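Local coordinates for protein CurD (Moorea producens 3L, PDB 5KP7) that probably acts as a hydroxymethylglutaryl-CoA synthase-like acyltransferase of the thiolase-like superfamily and binds 4'-phosphopantetheine, at residues Arg265-Leu271 against Arg306-Pro310; Ser69-Glu73 against Leu414-Trp419; Ala148-Ile152 against Leu200-Thr204. The protein carries 3 engineered substitutions. One frame throughout, in Å; residues are numbered along the deposited sequence.

Interaction 1 (Arg265-Leu271 against Arg306-Pro310)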
# COMPACT_ATOMS: atom_id res chain seq x y z
N ARG A 265 10.02 19.68 -4.57
CA ARG A 265 11.11 19.55 -3.59
C ARG A 265 10.88 20.42 -2.38
O ARG A 265 10.95 19.95 -1.26
CB ARG A 265 12.47 19.88 -4.20
CG ARG A 265 13.60 19.70 -3.19
CD ARG A 265 14.98 19.55 -3.80
NE ARG A 265 15.16 20.43 -4.95
CZ ARG A 265 15.93 20.16 -6.02
NH1 ARG A 265 16.62 19.01 -6.14
NH2 ARG A 265 15.99 21.06 -7.00
N GLU A 266 10.63 21.70 -2.60
CA GLU A 266 10.66 22.67 -1.50
C GLU A 266 9.47 22.65 -0.56
O GLU A 266 9.62 23.00 0.60
CB GLU A 266 10.86 24.11 -2.03
CG GLU A 266 12.13 24.29 -2.82
CD GLU A 266 13.36 23.93 -2.01
OE1 GLU A 266 13.54 24.48 -0.88
OE2 GLU A 266 14.17 23.10 -2.48
N SER A 267 8.29 22.25 -1.03
CA SER A 267 7.09 22.34 -0.22
C SER A 267 6.85 21.15 0.68
O SER A 267 6.03 21.23 1.57
CB SER A 267 5.86 22.54 -1.11
OG SER A 267 6.04 23.73 -1.87
N PHE A 268 7.53 20.03 0.42
CA PHE A 268 7.27 18.79 1.15
C PHE A 268 8.56 18.35 1.81
O PHE A 268 9.55 18.08 1.14
CB PHE A 268 6.72 17.70 0.21
CG PHE A 268 5.53 18.15 -0.55
CD1 PHE A 268 4.31 18.28 0.08
CD2 PHE A 268 5.65 18.53 -1.89
CE1 PHE A 268 3.21 18.74 -0.61
CE2 PHE A 268 4.55 19.01 -2.58
CZ PHE A 268 3.32 19.11 -1.94
N ASP A 269 8.55 18.30 3.13
CA ASP A 269 9.68 17.75 3.89
C ASP A 269 9.86 16.27 3.72
O ASP A 269 11.00 15.77 3.72
CB ASP A 269 9.52 18.10 5.36
CG ASP A 269 9.50 19.58 5.57
OD1 ASP A 269 10.54 20.22 5.32
OD2 ASP A 269 8.44 20.13 5.91
N TYR A 270 8.74 15.55 3.60
CA TYR A 270 8.73 14.11 3.33
C TYR A 270 7.65 13.80 2.31
O TYR A 270 6.72 14.60 2.13
CB TYR A 270 8.46 13.33 4.62
CG TYR A 270 9.54 13.55 5.64
CD1 TYR A 270 10.76 12.90 5.54
CD2 TYR A 270 9.36 14.47 6.65
CE1 TYR A 270 11.77 13.14 6.44
CE2 TYR A 270 10.37 14.72 7.58
CZ TYR A 270 11.58 14.06 7.47
OH TYR A 270 12.62 14.34 8.35
N LEU A 271 7.79 12.65 1.66
CA LEU A 271 6.80 12.12 0.73
C LEU A 271 6.50 10.68 1.09
O LEU A 271 7.42 9.87 1.26
CB LEU A 271 7.33 12.18 -0.70
CG LEU A 271 7.59 13.59 -1.24
CD1 LEU A 271 8.46 13.49 -2.48
CD2 LEU A 271 6.31 14.35 -1.52
N ARG A 306 16.56 11.12 1.93
CA ARG A 306 16.11 12.11 2.91
C ARG A 306 14.59 12.11 3.08
O ARG A 306 14.11 12.14 4.20
CB ARG A 306 16.56 13.51 2.49
CG ARG A 306 16.17 14.61 3.47
CD ARG A 306 16.79 15.96 3.14
NE ARG A 306 16.42 16.39 1.79
CZ ARG A 306 15.42 17.21 1.46
NH1 ARG A 306 15.25 17.51 0.16
NH2 ARG A 306 14.59 17.74 2.36
N ARG A 307 13.86 12.10 1.97
CA ARG A 307 12.43 12.39 1.98
C ARG A 307 11.51 11.18 1.84
O ARG A 307 10.36 11.26 2.21
CB ARG A 307 12.06 13.42 0.92
CG ARG A 307 12.75 14.78 1.09
CD ARG A 307 11.97 15.90 0.43
NE ARG A 307 11.99 15.76 -1.02
CZ ARG A 307 11.04 16.18 -1.87
NH1 ARG A 307 11.22 16.00 -3.16
NH2 ARG A 307 9.96 16.83 -1.45
N VAL A 308 12.03 10.09 1.27
CA VAL A 308 11.19 8.95 0.91
C VAL A 308 11.56 7.68 1.69
O VAL A 308 10.67 6.94 2.13
CB VAL A 308 11.28 8.68 -0.60
CG1 VAL A 308 10.30 7.58 -0.99
CG2 VAL A 308 11.02 9.95 -1.38
N MET A 309 12.84 7.42 1.90
CA MET A 309 13.23 6.23 2.64
C MET A 309 12.56 6.08 4.04
O MET A 309 12.20 4.96 4.43
CB MET A 309 14.76 6.14 2.71
CG MET A 309 15.29 4.84 3.17
SD MET A 309 15.03 3.49 1.97
CE MET A 309 14.72 2.33 3.25
N PRO A 310 12.37 7.19 4.80
CA PRO A 310 11.78 6.99 6.14
C PRO A 310 10.40 6.31 6.09
O PRO A 310 10.11 5.43 6.91
CB PRO A 310 11.69 8.43 6.70
CG PRO A 310 12.87 9.10 6.04
CD PRO A 310 12.89 8.56 4.64
O HOH W 1 12.64 19.65 0.94
O HOH W 2 13.39 16.72 4.71
O HOH W 3 7.96 7.16 1.70
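R307 NH2 is held by two backbone carbonyls, donating to F268 O at 2.9 Å and to the O of Y264, just before the loop. The F268 bond lies close to the guanidinium plane and is moderately bent, with an N-H...O angle of 157°. R265 O sits over one face of the guanidinium, while L271 CD1 rests on the opposite face, 3.8 Å from R307 CZ, so the flat cation is sandwiched. A bend at chi3 (-69°) turns the guanidinium toward F268 O; nearer the backbone, R307 CG lies 3.3 Å from D269 O. D303 OD1 pairs with both R307 NE and R306 NH1. R306 stays on the outer side: one face of its guanidinium lies against R307 CG, and its NH2 is linked by one water to R265 O and, by a weaker bond through another, to D269 O. At the end of helix 297-307, R307 O accepts a nearly straight bond from L271 N (3.0 Å, 174°) and meets Y270 CA as well. Y270 pairs through its backbone with G346, so strand 270-273, outermost in the chain's mixed sheet, has that sheet on one side and a helix C-terminus fastened to the other.

Interaction 2 (Ser69-Glu73 against Leu414-Trp419)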
# COMPACT_ATOMS: atom_id res chain seq x y z
N SER A 69 -1.36 -13.43 7.39
CA SER A 69 -2.54 -13.71 8.27
C SER A 69 -2.64 -15.21 8.56
O SER A 69 -2.59 -16.03 7.61
CB SER A 69 -3.78 -13.30 7.55
OG SER A 69 -4.97 -13.45 8.33
N LEU A 70 -2.86 -15.55 9.83
CA LEU A 70 -3.18 -16.94 10.21
C LEU A 70 -4.62 -17.29 9.83
O LEU A 70 -5.42 -16.41 9.59
CB LEU A 70 -2.98 -17.13 11.71
CG LEU A 70 -1.56 -17.27 12.28
CD1 LEU A 70 -1.04 -18.67 11.96
CD2 LEU A 70 -0.60 -16.24 11.76
N PRO A 71 -4.96 -18.60 9.79
CA PRO A 71 -6.36 -18.98 9.46
C PRO A 71 -7.40 -18.47 10.46
O PRO A 71 -8.54 -18.19 10.08
CB PRO A 71 -6.30 -20.51 9.37
CG PRO A 71 -4.88 -20.79 9.02
CD PRO A 71 -4.05 -19.77 9.77
N TYR A 72 -6.95 -18.21 11.69
CA TYR A 72 -7.79 -17.66 12.72
C TYR A 72 -7.67 -16.14 12.81
O TYR A 72 -7.87 -15.55 13.88
CB TYR A 72 -7.52 -18.37 14.07
CG TYR A 72 -6.06 -18.49 14.45
CD1 TYR A 72 -5.35 -17.38 14.94
CD2 TYR A 72 -5.36 -19.69 14.28
CE1 TYR A 72 -4.01 -17.50 15.29
CE2 TYR A 72 -4.02 -19.79 14.62
CZ TYR A 72 -3.36 -18.71 15.12
OH TYR A 72 -2.04 -18.84 15.47
N GLU A 73 -7.35 -15.50 11.68
CA GLU A 73 -7.44 -14.06 11.57
C GLU A 73 -8.11 -13.75 10.25
O GLU A 73 -8.08 -14.56 9.29
CB GLU A 73 -6.05 -13.43 11.59
CG GLU A 73 -5.25 -13.71 12.85
CD GLU A 73 -3.93 -13.00 12.81
OE1 GLU A 73 -3.01 -13.51 12.10
OE2 GLU A 73 -3.80 -11.90 13.44
N LEU A 414 -2.88 -24.84 15.54
CA LEU A 414 -2.24 -25.13 14.27
C LEU A 414 -0.71 -25.03 14.36
O LEU A 414 0.00 -25.98 14.00
CB LEU A 414 -2.75 -24.16 13.20
CG LEU A 414 -2.12 -24.26 11.81
CD1 LEU A 414 -2.31 -25.65 11.22
CD2 LEU A 414 -2.70 -23.18 10.90
N PHE A 415 -0.23 -23.88 14.82
CA PHE A 415 1.19 -23.67 15.09
C PHE A 415 1.31 -23.25 16.55
O PHE A 415 1.09 -22.11 16.87
CB PHE A 415 1.79 -22.59 14.18
CG PHE A 415 1.58 -22.85 12.71
CD1 PHE A 415 2.22 -23.90 12.07
CD2 PHE A 415 0.79 -21.99 11.94
CE1 PHE A 415 2.02 -24.12 10.70
CE2 PHE A 415 0.57 -22.22 10.59
CZ PHE A 415 1.20 -23.28 9.97
N PRO A 416 1.62 -24.20 17.45
CA PRO A 416 1.72 -23.89 18.88
C PRO A 416 2.62 -22.68 19.20
O PRO A 416 2.26 -21.85 20.04
CB PRO A 416 2.24 -25.19 19.48
CG PRO A 416 1.63 -26.22 18.60
CD PRO A 416 1.72 -25.65 17.21
N GLY A 417 3.73 -22.55 18.48
CA GLY A 417 4.67 -21.44 18.71
C GLY A 417 4.15 -20.07 18.34
O GLY A 417 4.48 -19.08 19.00
N VAL A 418 3.34 -20.02 17.29
CA VAL A 418 2.69 -18.78 16.88
C VAL A 418 1.71 -18.40 17.97
O VAL A 418 1.64 -17.24 18.34
CB VAL A 418 1.95 -18.88 15.53
CG1 VAL A 418 1.21 -17.58 15.21
CG2 VAL A 418 2.92 -19.23 14.41
N TRP A 419 0.97 -19.37 18.49
CA TRP A 419 -0.02 -19.06 19.51
C TRP A 419 0.61 -18.47 20.77
O TRP A 419 0.07 -17.52 21.34
CB TRP A 419 -0.85 -20.30 19.88
CG TRP A 419 -2.04 -19.93 20.69
CD1 TRP A 419 -2.21 -20.11 22.02
CD2 TRP A 419 -3.20 -19.25 20.22
NE1 TRP A 419 -3.43 -19.64 22.41
CE2 TRP A 419 -4.05 -19.08 21.33
CE3 TRP A 419 -3.61 -18.79 18.96
CZ2 TRP A 419 -5.30 -18.48 21.22
CZ3 TRP A 419 -4.84 -18.18 18.86
CH2 TRP A 419 -5.67 -18.04 19.98
O HOH W 4 -1.39 -21.41 15.94
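A type I beta turn, L70 to E73, packs against the first turn of helix 416-422. Its largest side chain, Y72, has CG between the backbone N and the carbonyl carbon (chi1 49°), and this carries the ring out to the helix. There W419 meets it in a T-shaped stack: the indole edge points at the phenol face, the planes stand at 80°, and W419 CZ3 comes 3.7 Å from Y72 CE1. The other face of Y72 is covered by CB of L70 from its own turn. The phenol OH lies 3.5 Å from V418 CG1 and donates to a water that also accepts from F415 N, bridging turn and helix N-cap, since F415 precedes the first helical residue. In this way a loop of the N-terminal HMG-CoA synthase family region is joined to an element of the C-terminal one. L70 and V418 point tip to tip, with L70 CG 4.0 Å from V418 CG1, while L70 CD1 touches the edge of the F415 ring in its plane at CD2 (3.8 Å). P71 and L414 cross at about a right angle, P71 CG 3.7 Å from L414 CD2. The turn is braced from within by L70 N, which donates to the anti lone pair of E73 OE1 at 3.1 Å; E73 OE2 is in turn bonded to the hydroxyl of Y36.

Interaction 3 (Ala148-Ile152 against Leu200-Thr204)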
# COMPACT_ATOMS: atom_id res chain seq x y z
N ALA A 148 -14.27 11.11 5.83
CA ALA A 148 -14.23 11.46 7.26
C ALA A 148 -13.87 12.94 7.46
O ALA A 148 -14.49 13.63 8.27
CB ALA A 148 -13.27 10.53 8.01
N ILE A 149 -12.87 13.40 6.72
CA ILE A 149 -12.49 14.82 6.74
C ILE A 149 -13.73 15.68 6.42
O ILE A 149 -14.03 16.68 7.09
CB ILE A 149 -11.36 15.09 5.73
CG1 ILE A 149 -10.05 14.51 6.27
CG2 ILE A 149 -11.21 16.60 5.43
CD1 ILE A 149 -8.97 14.29 5.23
N ASN A 150 -14.45 15.29 5.37
CA ASN A 150 -15.62 16.08 4.98
C ASN A 150 -16.77 16.01 5.95
O ASN A 150 -17.54 16.97 6.03
CB ASN A 150 -16.07 15.74 3.56
CG ASN A 150 -15.04 16.17 2.52
OD1 ASN A 150 -14.06 16.87 2.83
ND2 ASN A 150 -15.24 15.68 1.29
N LEU A 151 -16.91 14.93 6.70
CA LEU A 151 -17.88 14.93 7.82
C LEU A 151 -17.55 16.07 8.81
O LEU A 151 -18.42 16.88 9.16
CB LEU A 151 -17.91 13.58 8.54
CG LEU A 151 -18.75 13.56 9.83
CD1 LEU A 151 -20.23 13.76 9.53
CD2 LEU A 151 -18.52 12.24 10.58
N ILE A 152 -16.29 16.15 9.21
CA ILE A 152 -15.89 17.16 10.20
C ILE A 152 -16.08 18.56 9.60
O ILE A 152 -16.65 19.46 10.25
CB ILE A 152 -14.43 17.01 10.67
CG1 ILE A 152 -14.07 15.58 11.15
CG2 ILE A 152 -14.06 18.12 11.66
CD1 ILE A 152 -15.06 14.73 11.89
N LEU A 200 -8.39 7.79 13.70
CA LEU A 200 -9.47 8.55 14.31
C LEU A 200 -9.39 9.94 13.72
O LEU A 200 -8.35 10.55 13.79
CB LEU A 200 -9.32 8.57 15.82
CG LEU A 200 -10.41 9.25 16.67
CD1 LEU A 200 -11.72 8.52 16.49
CD2 LEU A 200 -10.02 9.37 18.12
N VAL A 201 -10.49 10.41 13.13
CA VAL A 201 -10.52 11.68 12.44
C VAL A 201 -11.46 12.65 13.19
O VAL A 201 -12.58 12.28 13.55
CB VAL A 201 -10.99 11.50 10.98
CG1 VAL A 201 -11.12 12.83 10.26
CG2 VAL A 201 -10.03 10.54 10.27
N SER A 202 -11.00 13.89 13.39
CA SER A 202 -11.73 14.86 14.19
C SER A 202 -11.22 16.28 13.94
O SER A 202 -10.33 16.50 13.11
CB SER A 202 -11.55 14.53 15.68
OG SER A 202 -10.28 14.99 16.14
N ASP A 203 -11.81 17.23 14.67
CA ASP A 203 -11.39 18.62 14.65
C ASP A 203 -10.23 18.93 15.61
O ASP A 203 -9.90 20.08 15.76
CB ASP A 203 -12.58 19.55 14.89
CG ASP A 203 -13.16 19.44 16.29
OD1 ASP A 203 -12.70 18.60 17.10
OD2 ASP A 203 -14.09 20.22 16.58
N THR A 204 -9.67 17.92 16.28
CA THR A 204 -8.41 18.09 17.03
C THR A 204 -7.36 17.09 16.51
O THR A 204 -7.13 16.04 17.12
CB THR A 204 -8.63 17.93 18.55
OG1 THR A 204 -9.18 16.64 18.82
CG2 THR A 204 -9.56 19.02 19.07
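The flat groups here are backbone peptides, and I152 lies over one face of the one joining S202 to D203. Its two branches sit side by side above that plane, CG1 over the carbonyl carbon, 4.0 Å from S202 C, and CG2 over the nitrogen, 3.9 Å from D203 N. Beyond the edge of the same peptide, CG2 also meets D203 CB at 3.8 Å, the two side chains crossing at about a right angle. With CG1 beside its own backbone N (chi1 -52°) and chi2 at only -36°, short of full staggering, CD1 is brought 3.9 Å from V201 O; I152 CG1 lies 4.1 Å from V201 CG1. One helical turn earlier, A148 offers a bare methyl to V201: CB stands 3.9 Å from V201 CB and about as far from CG1, which fits against the helix backbone. An alanine in place of I152 would probably leave a gap over the S202-D203 peptide and cost V201 CG1 one of its apolar neighbours. The strand ends just there in an ST turn, S202 OG accepting from T204 N at 3.0 Å while also bonded to E31 of the adjacent strand. The axes of segments 148-152 and 200-202 approach to 7.8 Å at 30°, a closeness the small A148 probably permits. A148 also touches A162 and V164 of strand 161-168. Helix 140-154 thus packs on one face of the sheet, roughly along its strands, as the connection of a beta-alpha-beta crossover from strand 130-134 to strand 161-168, and here it meets the antiparallel strand 195-202 next to that crossover.

Interactions 1 and 3 reach the same mixed sheet, at different places: 265-271 includes its outermost strand, whereas 200-204 ends a strand well inside it. Their chemistry follows. The partly buried edge in interaction 1 is bound by arginines, carbonyls and waters to a helix end; interaction 3 is buried and almost wholly apolar across the contact. Interaction 2 is also buried but joins a turn to a helix start, relying on aromatic and aliphatic contacts with one bridging water. It lies across the chain's centre from interaction 1, their centres about 38 Å apart. Along the sequence it closes a long loop within which both other contacts are nested, one after the other.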